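Local coordinates for protein carbohydrate binding module E1 (Uncultured bacterium, PDB 5KLE) that binds cello-oligosaccharides such as cellopentaose along one side of its fold, and so probably brings an associated enzyme to cellulose, at residues F13-A18 / D29-N34; V21-V26 / V92-W97; Y33-G38 / A72-G77; T46-S51 / S85-F90. One frame throughout, in Å; residues are numbered along the deposited sequence.

In the fold
From the N terminus, interaction 1 closes a loop of ten residues, pairing edge strand 15-16 with strand 30-35. That loop carries strand 23-25, whose partner in interaction 2 is the last strand, 90-96, so interactions 1 and 2 cross. The strand pairing of interactions 1, 3 and 4 belongs to the mixed sheet, that of interaction 2 to the antiparallel one; Y33 OH to N96 OD1 and K15 NZ to S24 O link the two. Interaction 3 begins where interaction 1 ends, joining strand 30-35 to the start of strand 77-86. Interaction 4 ties the other end of 77-86 to strand 50-54. Interactions 3 and 4 cross, about 23 Å between centres, both within the span of interaction 2.

Interaction 1. Residues F13-A18 / D29-N34; sequences FNKTAA and DCIKYN
K15 pairs with I31 and T16 with K32 in parallel register, which makes 15-16 the short edge strand laid along strand 30-35 of the mixed sheet. Two backbone bonds fix this register: K32 N to K15 O and A17 N to K32 O, each 2.9 Å. Upstream, the backbone bond N14 N to C30 O is joined by the N14 side chain. Its OD1 receives C30 N at 2.9 Å in a nearly straight bond (171°), while its ND2 gives to D29 OD1 at 3.0 Å from above the carboxylate plane. K15 NZ meets D29 OD2 at 2.8 Å on the syn side, though 32° out of the carboxylate plane, a salt bridge reached by an extended lysine chain. Replacing D29 by an alanine would probably leave K15 without its carboxylate, with S24 O still a partner of NZ, and V26 N and N14 ND2 without this acceptor. Apart from this polar cluster, K32 CB lies over one face of the F13 ring, 4.2 Å from its centroid. A17 CB packs on I31 CG2 at 3.7 Å. Around the contact, C30 is disulfide-bonded to C8, strand 77-86 pairs with the far edge of strand 30-35, and A17 and I31 both pack against F23 and F94 of the second sheet.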
loop_
_atom_site.group_PDB
_atom_site.type_symbol
_atom_site.label_atom_id
_atom_site.label_comp_id
_atom_site.label_asym_id
_atom_site.label_seq_id
_atom_site.Cartn_x
_atom_site.Cartn_y
_atom_site.Cartn_z
ATOM N N PHE A 13 -7.464 -3.778 9.557
ATOM C CA PHE A 13 -6.183 -3.949 8.879
ATOM C C PHE A 13 -5.509 -5.226 9.379
ATOM O O PHE A 13 -5.562 -5.564 10.577
ATOM C CB PHE A 13 -5.277 -2.720 9.090
ATOM C CG PHE A 13 -4.867 -2.473 10.523
ATOM C CD1 PHE A 13 -5.707 -1.756 11.393
ATOM C CD2 PHE A 13 -3.660 -2.953 11.007
ATOM C CE1 PHE A 13 -5.319 -1.498 12.709
ATOM C CE2 PHE A 13 -3.276 -2.724 12.324
ATOM C CZ PHE A 13 -4.096 -2.003 13.175
ATOM N N ASN A 14 -4.900 -5.970 8.454
ATOM C CA ASN A 14 -4.295 -7.244 8.806
ATOM C C ASN A 14 -2.777 -7.241 8.806
ATOM O O ASN A 14 -2.181 -8.230 9.263
ATOM C CB ASN A 14 -4.836 -8.387 7.910
ATOM C CG ASN A 14 -4.371 -8.294 6.462
ATOM O OD1 ASN A 14 -4.125 -7.196 5.928
ATOM N ND2 ASN A 14 -4.270 -9.451 5.809
ATOM N N LYS A 15 -2.147 -6.150 8.377
ATOM C CA LYS A 15 -0.695 -6.008 8.397
ATOM C C LYS A 15 -0.342 -4.558 8.691
ATOM O O LYS A 15 -1.119 -3.650 8.378
ATOM C CB LYS A 15 -0.087 -6.429 7.052
ATOM C CG LYS A 15 -0.271 -7.940 6.733
ATOM C CD LYS A 15 0.270 -8.315 5.356
ATOM C CE LYS A 15 0.185 -9.836 5.196
ATOM N NZ LYS A 15 0.525 -10.307 3.784
ATOM N N THR A 16 0.850 -4.335 9.249
ATOM C CA THR A 16 1.372 -2.990 9.500
ATOM C C THR A 16 2.738 -2.844 8.835
ATOM O O THR A 16 3.653 -3.634 9.114
ATOM C CB THR A 16 1.474 -2.717 11.005
ATOM O OG1 THR A 16 0.174 -2.811 11.624
ATOM C CG2 THR A 16 2.033 -1.321 11.260
ATOM N N ALA A 17 2.878 -1.826 7.967
ATOM C CA ALA A 17 4.156 -1.605 7.275
ATOM C C ALA A 17 5.023 -0.671 8.097
ATOM O O ALA A 17 4.544 0.317 8.667
ATOM C CB ALA A 17 3.904 -0.967 5.905
ATOM N N ALA A 18 6.328 -0.965 8.121
ATOM C CA ALA A 18 7.328 -0.053 8.671
ATOM C C ALA A 18 8.064 0.654 7.544
ATOM O O ALA A 18 8.319 0.054 6.491
ATOM C CB ALA A 18 8.331 -0.801 9.547
ATOM N N ASP A 29 -5.111 -7.743 1.021
ATOM C CA ASP A 29 -4.537 -7.248 2.272
ATOM C C ASP A 29 -4.956 -5.798 2.513
ATOM O O ASP A 29 -5.262 -5.059 1.577
ATOM C CB ASP A 29 -2.997 -7.292 2.206
ATOM C CG ASP A 29 -2.398 -8.674 2.482
ATOM O OD1 ASP A 29 -3.082 -9.577 3.026
ATOM O OD2 ASP A 29 -1.198 -8.829 2.148
ATOM N N CYS A 30 -4.977 -5.402 3.794
ATOM C CA CYS A 30 -5.298 -4.051 4.247
ATOM C C CYS A 30 -4.172 -3.619 5.181
ATOM O O CYS A 30 -4.066 -4.141 6.304
ATOM C CB CYS A 30 -6.638 -4.073 4.983
ATOM S SG CYS A 30 -7.055 -2.444 5.707
ATOM N N ILE A 31 -3.309 -2.715 4.700
ATOM C CA ILE A 31 -2.038 -2.394 5.348
ATOM C C ILE A 31 -2.183 -1.055 6.070
ATOM O O ILE A 31 -2.561 -0.045 5.447
ATOM C CB ILE A 31 -0.914 -2.257 4.303
ATOM C CG1 ILE A 31 -0.929 -3.407 3.294
ATOM C CG2 ILE A 31 0.474 -2.085 5.020
ATOM C CD1 ILE A 31 -0.723 -4.666 3.911
ATOM N N LYS A 32 -1.789 -0.997 7.346
ATOM C CA LYS A 32 -1.665 0.270 8.058
ATOM C C LYS A 32 -0.252 0.805 7.832
ATOM O O LYS A 32 0.726 0.062 7.980
ATOM C CB LYS A 32 -1.867 0.054 9.558
ATOM C CG LYS A 32 -1.767 1.338 10.393
ATOM C CD LYS A 32 -1.861 1.049 11.900
ATOM C CE LYS A 32 -1.776 2.322 12.715
ATOM N NZ LYS A 32 -2.125 1.998 14.148
ATOM N N TYR A 33 -0.145 2.093 7.500
ATOM C CA TYR A 33 1.165 2.738 7.377
ATOM C C TYR A 33 1.049 4.165 7.883
ATOM O O TYR A 33 0.215 4.929 7.378
ATOM C CB TYR A 33 1.639 2.767 5.913
ATOM C CG TYR A 33 2.989 3.426 5.740
ATOM C CD1 TYR A 33 4.126 2.866 6.311
ATOM C CD2 TYR A 33 3.136 4.636 5.037
ATOM C CE1 TYR A 33 5.367 3.486 6.191
ATOM C CE2 TYR A 33 4.400 5.266 4.896
ATOM C CZ TYR A 33 5.506 4.684 5.494
ATOM O OH TYR A 33 6.772 5.235 5.386
ATOM N N ASN A 34 1.925 4.551 8.821
ATOM C CA ASN A 34 1.966 5.934 9.281
ATOM C C ASN A 34 2.983 6.730 8.455
ATOM O O ASN A 34 4.174 6.403 8.457
ATOM C CB ASN A 34 2.298 6.006 10.775
ATOM C CG ASN A 34 2.275 7.419 11.291
ATOM O OD1 ASN A 34 3.269 8.146 11.179
ATOM N ND2 ASN A 34 1.140 7.830 11.865
HETATM O O HOH W 1 3.595 2.500 10.052
#

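Interaction 2. Residues V21-V26 / V92-W97; sequences VEFSAV and VKFDNW. With BGC (beta-D-glucopyranose), chain B; BGC (beta-D-glucopyranose), chain C; BGC (beta-D-glucopyranose), chain D.
F23 and V92 lie side by side and point the same way, with V92 CG1 over one face of the phenyl ring, 3.9 Å from its centroid. In the conformer of F94 described here, the edge of the F23 ring turns toward the F94 face in a T-shaped pair, planes 85° apart and centroids 5.8 Å apart. A25 CB meets the same V92 methyl, CG1, at 3.7 Å. The backbones of F23 and V92 form an antiparallel hydrogen-bonded pair: F23 N reaches V92 O at 2.9 Å, and V92 N bonds back to F23 O. On the sugar side, E22 and K93 cross obliquely and touch through E22 CG and K93 CD. Their charged ends serve different sugars: K93 NZ donates to O3 of one glucose at 2.9 Å and also to its O2, whereas E22 OE1, in the conformer described, accepts O6 of another. Farther along, a third glucose lies over one face of W97, its C4 3.8 Å above the ring plane, over the centre. Indole faces and polar groups spaced along an extended glycan are characteristic of carbohydrate-binding modules; W45 and W68 belong to the same pocket, on a sandwich of two beta sheets.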
loop_
_atom_site.group_PDB
_atom_site.type_symbol
_atom_site.label_atom_id
_atom_site.label_comp_id
_atom_site.label_asym_id
_atom_site.label_seq_id
_atom_site.Cartn_x
_atom_site.Cartn_y
_atom_site.Cartn_z
ATOM N N VAL A 21 10.741 -0.929 4.963
ATOM C CA VAL A 21 10.983 -2.344 5.298
ATOM C C VAL A 21 10.064 -3.214 4.435
ATOM O O VAL A 21 8.835 -3.151 4.567
ATOM C CB VAL A 21 10.753 -2.610 6.798
ATOM C CG1 VAL A 21 10.882 -4.095 7.117
ATOM C CG2 VAL A 21 11.733 -1.783 7.647
ATOM N N GLU A 22 10.657 -4.058 3.584
ATOM C CA GLU A 22 9.866 -4.907 2.696
ATOM C C GLU A 22 9.098 -5.977 3.472
ATOM O O GLU A 22 9.547 -6.484 4.518
ATOM C CB GLU A 22 10.750 -5.591 1.653
ATOM C CG GLU A 22 11.213 -4.697 0.521
ATOM C CD GLU A 22 11.659 -5.495 -0.704
ATOM O OE1 GLU A 22 11.548 -4.962 -1.817
ATOM O OE2 GLU A 22 12.100 -6.657 -0.549
ATOM N N PHE A 23 7.934 -6.340 2.938
ATOM C CA PHE A 23 7.125 -7.402 3.522
ATOM C C PHE A 23 6.369 -8.101 2.395
ATOM O O PHE A 23 6.202 -7.554 1.308
ATOM C CB PHE A 23 6.208 -6.866 4.631
ATOM C CG PHE A 23 5.166 -5.895 4.143
ATOM C CD1 PHE A 23 5.448 -4.543 3.971
ATOM C CD2 PHE A 23 3.894 -6.361 3.814
ATOM C CE1 PHE A 23 4.443 -3.660 3.520
ATOM C CE2 PHE A 23 2.906 -5.507 3.362
ATOM C CZ PHE A 23 3.173 -4.164 3.200
ATOM N N SER A 24 5.947 -9.329 2.650
ATOM C CA SER A 24 5.199 -10.099 1.662
ATOM C C SER A 24 3.742 -9.680 1.671
ATOM O O SER A 24 3.120 -9.615 2.743
ATOM C CB SER A 24 5.271 -11.585 2.014
ATOM O OG SER A 24 4.654 -12.357 1.000
ATOM N N ALA A 25 3.200 -9.382 0.484
ATOM C CA ALA A 25 1.861 -8.815 0.342
ATOM C C ALA A 25 1.056 -9.619 -0.661
ATOM O O ALA A 25 1.622 -10.222 -1.591
ATOM C CB ALA A 25 1.960 -7.378 -0.151
ATOM N N VAL A 26 -0.275 -9.612 -0.487
ATOM C CA VAL A 26 -1.169 -10.309 -1.407
ATOM C C VAL A 26 -2.427 -9.487 -1.637
ATOM O O VAL A 26 -2.832 -8.674 -0.795
ATOM C CB VAL A 26 -1.627 -11.728 -0.959
ATOM C CG1 VAL A 26 -0.502 -12.753 -0.994
ATOM C CG2 VAL A 26 -2.183 -11.657 0.367
ATOM N N VAL A 92 6.875 -5.904 -1.097
ATOM C CA VAL A 92 6.601 -4.485 -1.311
ATOM C C VAL A 92 7.131 -3.710 -0.119
ATOM O O VAL A 92 7.218 -4.249 0.989
ATOM C CB VAL A 92 5.086 -4.249 -1.509
ATOM C CG1 VAL A 92 4.334 -4.486 -0.207
ATOM C CG2 VAL A 92 4.822 -2.846 -2.056
ATOM N N LYS A 93 7.509 -2.435 -0.342
ATOM C CA LYS A 93 7.773 -1.529 0.782
ATOM C C LYS A 93 7.087 -0.191 0.586
ATOM O O LYS A 93 6.868 0.253 -0.540
ATOM C CB LYS A 93 9.252 -1.333 1.108
ATOM C CG LYS A 93 10.109 -0.937 -0.070
ATOM C CD LYS A 93 11.546 -0.849 0.443
ATOM C CE LYS A 93 12.558 -0.735 -0.638
ATOM N NZ LYS A 93 13.945 -0.679 -0.023
ATOM N N PHE A 94 6.699 0.409 1.714
ATOM C CA PHE A 94 6.147 1.757 1.753
ATOM C C PHE A 94 7.184 2.682 2.386
ATOM O O PHE A 94 7.886 2.290 3.322
ATOM C CB PHE A 94 4.866 1.817 2.602
ATOM C CG PHE A 94 3.722 0.961 2.087
ATOM C CD1 PHE A 94 3.731 0.391 0.810
ATOM C CD2 PHE A 94 2.629 0.728 2.906
ATOM C CE1 PHE A 94 2.649 -0.418 0.356
ATOM C CE2 PHE A 94 1.546 -0.053 2.465
ATOM C CZ PHE A 94 1.558 -0.628 1.184
ATOM N N ASP A 95 7.284 3.918 1.869
ATOM C CA ASP A 95 8.257 4.897 2.350
ATOM C C ASP A 95 7.662 6.288 2.131
ATOM O O ASP A 95 6.539 6.433 1.624
ATOM C CB ASP A 95 9.616 4.701 1.631
ATOM C CG ASP A 95 10.842 5.082 2.493
ATOM O OD1 ASP A 95 10.778 6.013 3.320
ATOM O OD2 ASP A 95 11.918 4.452 2.304
ATOM N N ASN A 96 8.416 7.319 2.507
ATOM C CA ASN A 96 7.948 8.685 2.327
ATOM C C ASN A 96 9.162 9.583 2.363
ATOM O O ASN A 96 10.085 9.357 3.161
ATOM C CB ASN A 96 6.905 9.116 3.393
ATOM C CG ASN A 96 7.408 8.958 4.820
ATOM O OD1 ASN A 96 7.359 7.863 5.362
ATOM N ND2 ASN A 96 7.873 10.041 5.435
ATOM N N TRP A 97 9.168 10.584 1.487
ATOM C CA TRP A 97 10.249 11.571 1.453
ATOM C C TRP A 97 9.855 12.805 0.665
ATOM O O TRP A 97 8.764 12.840 0.096
ATOM C CB TRP A 97 11.562 10.981 0.893
ATOM C CG TRP A 97 11.467 10.418 -0.523
ATOM C CD1 TRP A 97 11.329 11.136 -1.688
ATOM C CD2 TRP A 97 11.546 9.043 -0.911
ATOM N NE1 TRP A 97 11.317 10.283 -2.772
ATOM C CE2 TRP A 97 11.450 8.995 -2.328
ATOM C CE3 TRP A 97 11.696 7.836 -0.204
ATOM C CZ2 TRP A 97 11.481 7.800 -3.045
ATOM C CZ3 TRP A 97 11.744 6.646 -0.920
ATOM C CH2 TRP A 97 11.638 6.629 -2.329
ATOM O OXT TRP A 97 10.635 13.792 0.587
HETATM C C2 BGC B . 15.399 10.069 0.114
HETATM C C3 BGC B . 15.987 8.926 -0.678
HETATM C C4 BGC B . 15.334 8.857 -2.083
HETATM C C5 BGC B . 15.400 10.224 -2.719
HETATM C C6 BGC B . 14.693 10.563 -4.037
HETATM C C1 BGC B . 15.474 11.378 -0.679
HETATM O O2 BGC B . 16.106 10.226 1.321
HETATM O O3 BGC B . 15.874 7.735 0.106
HETATM O O4 BGC B . 16.076 7.922 -2.796
HETATM O O5 BGC B . 14.869 11.230 -1.889
HETATM O O6 BGC B . 14.928 11.920 -4.280
HETATM C C2 BGC C . 16.846 -4.371 -6.030
HETATM C C3 BGC C . 16.174 -5.769 -6.188
HETATM C C4 BGC C . 15.727 -6.273 -4.878
HETATM C C5 BGC C . 14.904 -5.242 -4.078
HETATM C C6 BGC C . 14.618 -5.873 -2.745
HETATM C C1 BGC C . 15.929 -3.487 -5.225
HETATM O O2 BGC C . 17.185 -3.659 -7.178
HETATM O O3 BGC C . 17.169 -6.701 -6.491
HETATM O O4 BGC C . 15.035 -7.498 -4.957
HETATM O O5 BGC C . 15.687 -4.083 -3.998
HETATM O O6 BGC C . 14.329 -4.838 -1.797
HETATM C C2 BGC D . 15.317 0.649 -3.306
HETATM C C3 BGC D . 15.904 -0.732 -3.339
HETATM C C4 BGC D . 15.936 -1.250 -4.774
HETATM C C5 BGC D . 16.657 -0.303 -5.637
HETATM C C6 BGC D . 16.500 -0.627 -7.101
HETATM C C1 BGC D . 16.085 1.553 -4.267
HETATM O O2 BGC D . 15.359 1.148 -1.979
HETATM O O3 BGC D . 15.116 -1.569 -2.512
HETATM O O4 BGC D . 16.624 -2.406 -4.841
HETATM O O5 BGC D . 16.146 0.997 -5.516
HETATM O O6 BGC D . 16.882 0.482 -7.840
HETATM O O HOH W 2 7.076 -0.998 4.229
#

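Interaction 3. Residues Y33-G38 / A72-G77; sequences YNKSSG and ANAANG
Backbone bonds join K35 and G77 as an antiparallel hydrogen-bonded pair, K35 N to G77 O at 2.9 Å and G77 N to K35 O at 2.8 Å. N34 CA adds a CA-H...O contact to the same G77 O at 3.3 Å. G77 has phi 97°, where a side chain would press on the preceding carbonyl oxygen, so the backbone shape favours glycine here. The pair is where strand 77-86 starts beside the end of strand 30-35, and residues 74-76 are brought against K35 and the turn 36-38. Side-chain bonds converge on K35 NZ, which gives to A74 O and to N76 OD1, each at 2.8 Å and each approached from above the carbonyl plane, and also to G38 O within its own turn. Bends at chi3 (73°) and chi4 (79°) curl the ammonium back among these oxygens. An alanine in place of K35 would probably leave the A74, N76 and G38 oxygens without this shared donor and the N76 amide less firmly held. Carbon packing is slight: K35 CE lies 4.0 Å from A74 CB, beside L40. Water adds to this: one molecule accepts from G38 N and N76 ND2, and a second gives to G38 O. N34 ND2 bonds to D78.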
loop_
_atom_site.group_PDB
_atom_site.type_symbol
_atom_site.label_atom_id
_atom_site.label_comp_id
_atom_site.label_asym_id
_atom_site.label_seq_id
_atom_site.Cartn_x
_atom_site.Cartn_y
_atom_site.Cartn_z
ATOM N N TYR A 33 -0.145 2.093 7.500
ATOM C CA TYR A 33 1.165 2.738 7.377
ATOM C C TYR A 33 1.049 4.165 7.883
ATOM O O TYR A 33 0.215 4.929 7.378
ATOM C CB TYR A 33 1.639 2.767 5.913
ATOM C CG TYR A 33 2.989 3.426 5.740
ATOM C CD1 TYR A 33 4.126 2.866 6.311
ATOM C CD2 TYR A 33 3.136 4.636 5.037
ATOM C CE1 TYR A 33 5.367 3.486 6.191
ATOM C CE2 TYR A 33 4.400 5.266 4.896
ATOM C CZ TYR A 33 5.506 4.684 5.494
ATOM O OH TYR A 33 6.772 5.235 5.386
ATOM N N ASN A 34 1.925 4.551 8.821
ATOM C CA ASN A 34 1.966 5.934 9.281
ATOM C C ASN A 34 2.983 6.730 8.455
ATOM O O ASN A 34 4.174 6.403 8.457
ATOM C CB ASN A 34 2.298 6.006 10.775
ATOM C CG ASN A 34 2.275 7.419 11.291
ATOM O OD1 ASN A 34 3.269 8.146 11.179
ATOM N ND2 ASN A 34 1.140 7.830 11.865
ATOM N N LYS A 35 2.503 7.773 7.747
ATOM C CA LYS A 35 3.353 8.718 7.003
ATOM C C LYS A 35 3.540 9.981 7.825
ATOM O O LYS A 35 2.592 10.753 8.039
ATOM C CB LYS A 35 2.756 9.052 5.631
ATOM C CG LYS A 35 3.579 10.143 4.942
ATOM C CD LYS A 35 3.364 10.222 3.438
ATOM C CE LYS A 35 2.002 10.826 3.059
ATOM N NZ LYS A 35 1.977 12.329 3.166
ATOM N N SER A 36 4.764 10.190 8.296
ATOM C CA SER A 36 5.035 11.309 9.191
ATOM C C SER A 36 5.100 12.646 8.451
ATOM O O SER A 36 4.736 13.680 9.023
ATOM C CB SER A 36 6.318 11.029 9.983
ATOM O OG SER A 36 7.403 10.885 9.100
ATOM N N SER A 37 5.520 12.646 7.185
ATOM C CA SER A 37 5.759 13.867 6.426
ATOM C C SER A 37 6.028 13.479 4.979
ATOM O O SER A 37 6.171 12.305 4.645
ATOM C CB SER A 37 6.950 14.673 6.976
ATOM O OG SER A 37 8.174 14.000 6.722
ATOM N N GLY A 38 6.101 14.494 4.115
ATOM C CA GLY A 38 6.537 14.230 2.766
ATOM C C GLY A 38 5.497 13.547 1.897
ATOM O O GLY A 38 4.281 13.631 2.133
ATOM N N ALA A 72 1.036 11.246 -4.878
ATOM C CA ALA A 72 0.759 12.595 -4.415
ATOM C C ALA A 72 -0.584 12.642 -3.686
ATOM O O ALA A 72 -1.474 11.807 -3.901
ATOM C CB ALA A 72 0.750 13.584 -5.593
ATOM N N ASN A 73 -0.696 13.575 -2.764
ATOM C CA ASN A 73 -1.969 13.862 -2.113
ATOM C C ASN A 73 -2.404 12.785 -1.120
ATOM O O ASN A 73 -3.587 12.696 -0.791
ATOM C CB ASN A 73 -3.091 14.139 -3.129
ATOM C CG ASN A 73 -2.702 15.179 -4.167
ATOM O OD1 ASN A 73 -2.079 16.199 -3.850
ATOM N ND2 ASN A 73 -3.063 14.919 -5.421
ATOM N N ALA A 74 -1.492 11.960 -0.621
ATOM C CA ALA A 74 -1.789 11.092 0.511
ATOM C C ALA A 74 -1.547 11.862 1.806
ATOM O O ALA A 74 -0.513 12.522 1.961
ATOM C CB ALA A 74 -0.919 9.835 0.455
ATOM N N ALA A 75 -2.500 11.774 2.732
ATOM C CA ALA A 75 -2.429 12.511 3.991
ATOM C C ALA A 75 -1.244 12.052 4.835
ATOM O O ALA A 75 -0.766 10.921 4.721
ATOM C CB ALA A 75 -3.723 12.291 4.784
ATOM N N ASN A 76 -0.751 12.955 5.681
ATOM C CA ASN A 76 0.116 12.531 6.767
ATOM C C ASN A 76 -0.729 11.831 7.829
ATOM O O ASN A 76 -1.954 11.972 7.875
ATOM C CB ASN A 76 0.868 13.711 7.376
ATOM C CG ASN A 76 1.902 14.305 6.421
ATOM O OD1 ASN A 76 2.480 13.585 5.599
ATOM N ND2 ASN A 76 2.144 15.609 6.516
ATOM N N GLY A 77 -0.062 11.099 8.706
ATOM C CA GLY A 77 -0.755 10.306 9.716
ATOM C C GLY A 77 -0.928 8.851 9.320
ATOM O O GLY A 77 -0.228 8.316 8.450
HETATM O O HOH W 3 4.721 17.025 5.186
HETATM O O HOH W 4 3.190 16.074 3.264
#

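Interaction 4. Residues T46-S51 / S85-F90; sequences TGVASS and SASRSF
S85 begins the contact as the antiparallel hydrogen-bonded partner of S51. Its carbonyl O receives S51 N at 3.1 Å, tilted from the carbonyl plane, and its OG meets S51 OG at 2.7 Å, where either hydroxyl could be the donor. S85 OG is also hydrogen-bonded to a water. At A86 the evidence is a CA-H...O contact, CA to A49 O at 3.6 Å. S87 works through water: one molecule accepts from S87 N and gives to A49 O at 2.6 Å, bridging two backbones that do not bond directly there. R88 lays its aliphatic part obliquely across V48, CG to V48 CG2 at 3.6 Å, while its guanidinium has S87 OG over one face. F90 closes the set. Its CB packs on V48 CB at 4.0 Å and against T46, whose side chain crosses it at about a right angle; at the far end of its ring, CZ touches S50 CB at 3.5 Å. The hydroxyls of T46 and S50 find their partners elsewhere, at N91 N and Y52 OH. The chemistry implies two kinds of hold: directional bonds and bridging water fix the polar end, whereas between these segments the V48-F90 end depends on packing alone.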
loop_
_atom_site.group_PDB
_atom_site.type_symbol
_atom_site.label_atom_id
_atom_site.label_comp_id
_atom_site.label_asym_id
_atom_site.label_seq_id
_atom_site.Cartn_x
_atom_site.Cartn_y
_atom_site.Cartn_z
ATOM N N THR A 46 9.613 -7.356 -7.438
ATOM C CA THR A 46 9.329 -8.766 -7.733
ATOM C C THR A 46 8.876 -8.977 -9.187
ATOM O O THR A 46 8.893 -10.116 -9.672
ATOM C CB THR A 46 8.222 -9.295 -6.780
ATOM O OG1 THR A 46 8.511 -8.878 -5.425
ATOM C CG2 THR A 46 8.126 -10.859 -6.804
ATOM N N GLY A 47 8.418 -7.923 -9.871
ATOM C CA GLY A 47 7.931 -8.048 -11.238
ATOM C C GLY A 47 6.449 -8.311 -11.370
ATOM O O GLY A 47 5.957 -8.523 -12.493
ATOM N N VAL A 48 5.716 -8.285 -10.261
ATOM C CA VAL A 48 4.293 -8.593 -10.222
ATOM C C VAL A 48 3.530 -7.278 -10.172
ATOM O O VAL A 48 3.734 -6.482 -9.266
ATOM C CB VAL A 48 4.013 -9.452 -8.982
ATOM C CG1 VAL A 48 2.518 -9.665 -8.805
ATOM C CG2 VAL A 48 4.709 -10.795 -9.102
ATOM N N ALA A 49 2.668 -7.021 -11.151
ATOM C CA ALA A 49 1.898 -5.784 -11.128
ATOM C C ALA A 49 0.896 -5.778 -9.979
ATOM O O ALA A 49 0.295 -6.809 -9.652
ATOM C CB ALA A 49 1.124 -5.650 -12.435
ATOM N N SER A 50 0.703 -4.606 -9.369
ATOM C CA SER A 50 -0.240 -4.470 -8.260
ATOM C C SER A 50 -1.005 -3.151 -8.328
ATOM O O SER A 50 -0.599 -2.208 -9.012
ATOM C CB SER A 50 0.493 -4.608 -6.901
ATOM O OG SER A 50 1.496 -3.612 -6.754
ATOM N N SER A 51 -2.135 -3.084 -7.616
ATOM C CA SER A 51 -2.899 -1.840 -7.521
ATOM C C SER A 51 -3.473 -1.678 -6.118
ATOM O O SER A 51 -3.683 -2.662 -5.407
ATOM C CB SER A 51 -3.992 -1.740 -8.579
ATOM O OG SER A 51 -5.050 -2.642 -8.327
ATOM N N SER A 85 -5.447 -5.594 -6.333
ATOM C CA SER A 85 -5.188 -6.665 -7.284
ATOM C C SER A 85 -3.697 -6.958 -7.272
ATOM O O SER A 85 -2.872 -6.063 -7.046
ATOM C CB SER A 85 -5.651 -6.287 -8.698
ATOM O OG SER A 85 -4.936 -5.171 -9.195
ATOM N N ALA A 86 -3.365 -8.231 -7.538
ATOM C CA ALA A 86 -2.004 -8.744 -7.725
ATOM C C ALA A 86 -2.140 -10.235 -8.015
ATOM O O ALA A 86 -2.886 -10.924 -7.306
ATOM C CB ALA A 86 -1.148 -8.551 -6.449
ATOM N N SER A 87 -1.413 -10.756 -9.016
ATOM C CA SER A 87 -1.611 -12.150 -9.416
ATOM C C SER A 87 -1.049 -13.172 -8.434
ATOM O O SER A 87 -1.495 -14.334 -8.471
ATOM C CB SER A 87 -1.011 -12.443 -10.793
ATOM O OG SER A 87 0.411 -12.479 -10.705
ATOM N N ARG A 88 -0.106 -12.787 -7.574
ATOM C CA ARG A 88 0.605 -13.698 -6.674
ATOM C C ARG A 88 1.276 -12.858 -5.592
ATOM O O ARG A 88 1.387 -11.636 -5.719
ATOM C CB ARG A 88 1.650 -14.539 -7.420
ATOM C CG ARG A 88 2.812 -13.730 -8.094
ATOM C CD ARG A 88 3.762 -14.616 -8.962
ATOM N NE ARG A 88 2.997 -15.229 -10.076
ATOM C CZ ARG A 88 3.215 -15.043 -11.370
ATOM N NH1 ARG A 88 4.277 -14.344 -11.828
ATOM N NH2 ARG A 88 2.349 -15.602 -12.204
ATOM N N SER A 89 1.685 -13.505 -4.506
ATOM C CA SER A 89 2.337 -12.738 -3.445
ATOM C C SER A 89 3.627 -12.093 -3.951
ATOM O O SER A 89 4.332 -12.618 -4.830
ATOM C CB SER A 89 2.618 -13.614 -2.215
ATOM O OG SER A 89 3.615 -14.618 -2.498
ATOM N N PHE A 90 3.941 -10.931 -3.389
ATOM C CA PHE A 90 5.087 -10.167 -3.866
ATOM C C PHE A 90 5.668 -9.394 -2.691
ATOM O O PHE A 90 5.010 -9.225 -1.660
ATOM C CB PHE A 90 4.687 -9.222 -5.034
ATOM C CG PHE A 90 3.636 -8.176 -4.658
ATOM C CD1 PHE A 90 2.276 -8.504 -4.510
ATOM C CD2 PHE A 90 3.998 -6.871 -4.502
ATOM C CE1 PHE A 90 1.326 -7.503 -4.169
ATOM C CE2 PHE A 90 3.067 -5.883 -4.173
ATOM C CZ PHE A 90 1.733 -6.190 -3.988
HETATM O O HOH W 5 -0.460 -8.951 -10.951
HETATM O O HOH W 6 -2.710 -5.668 -10.806
#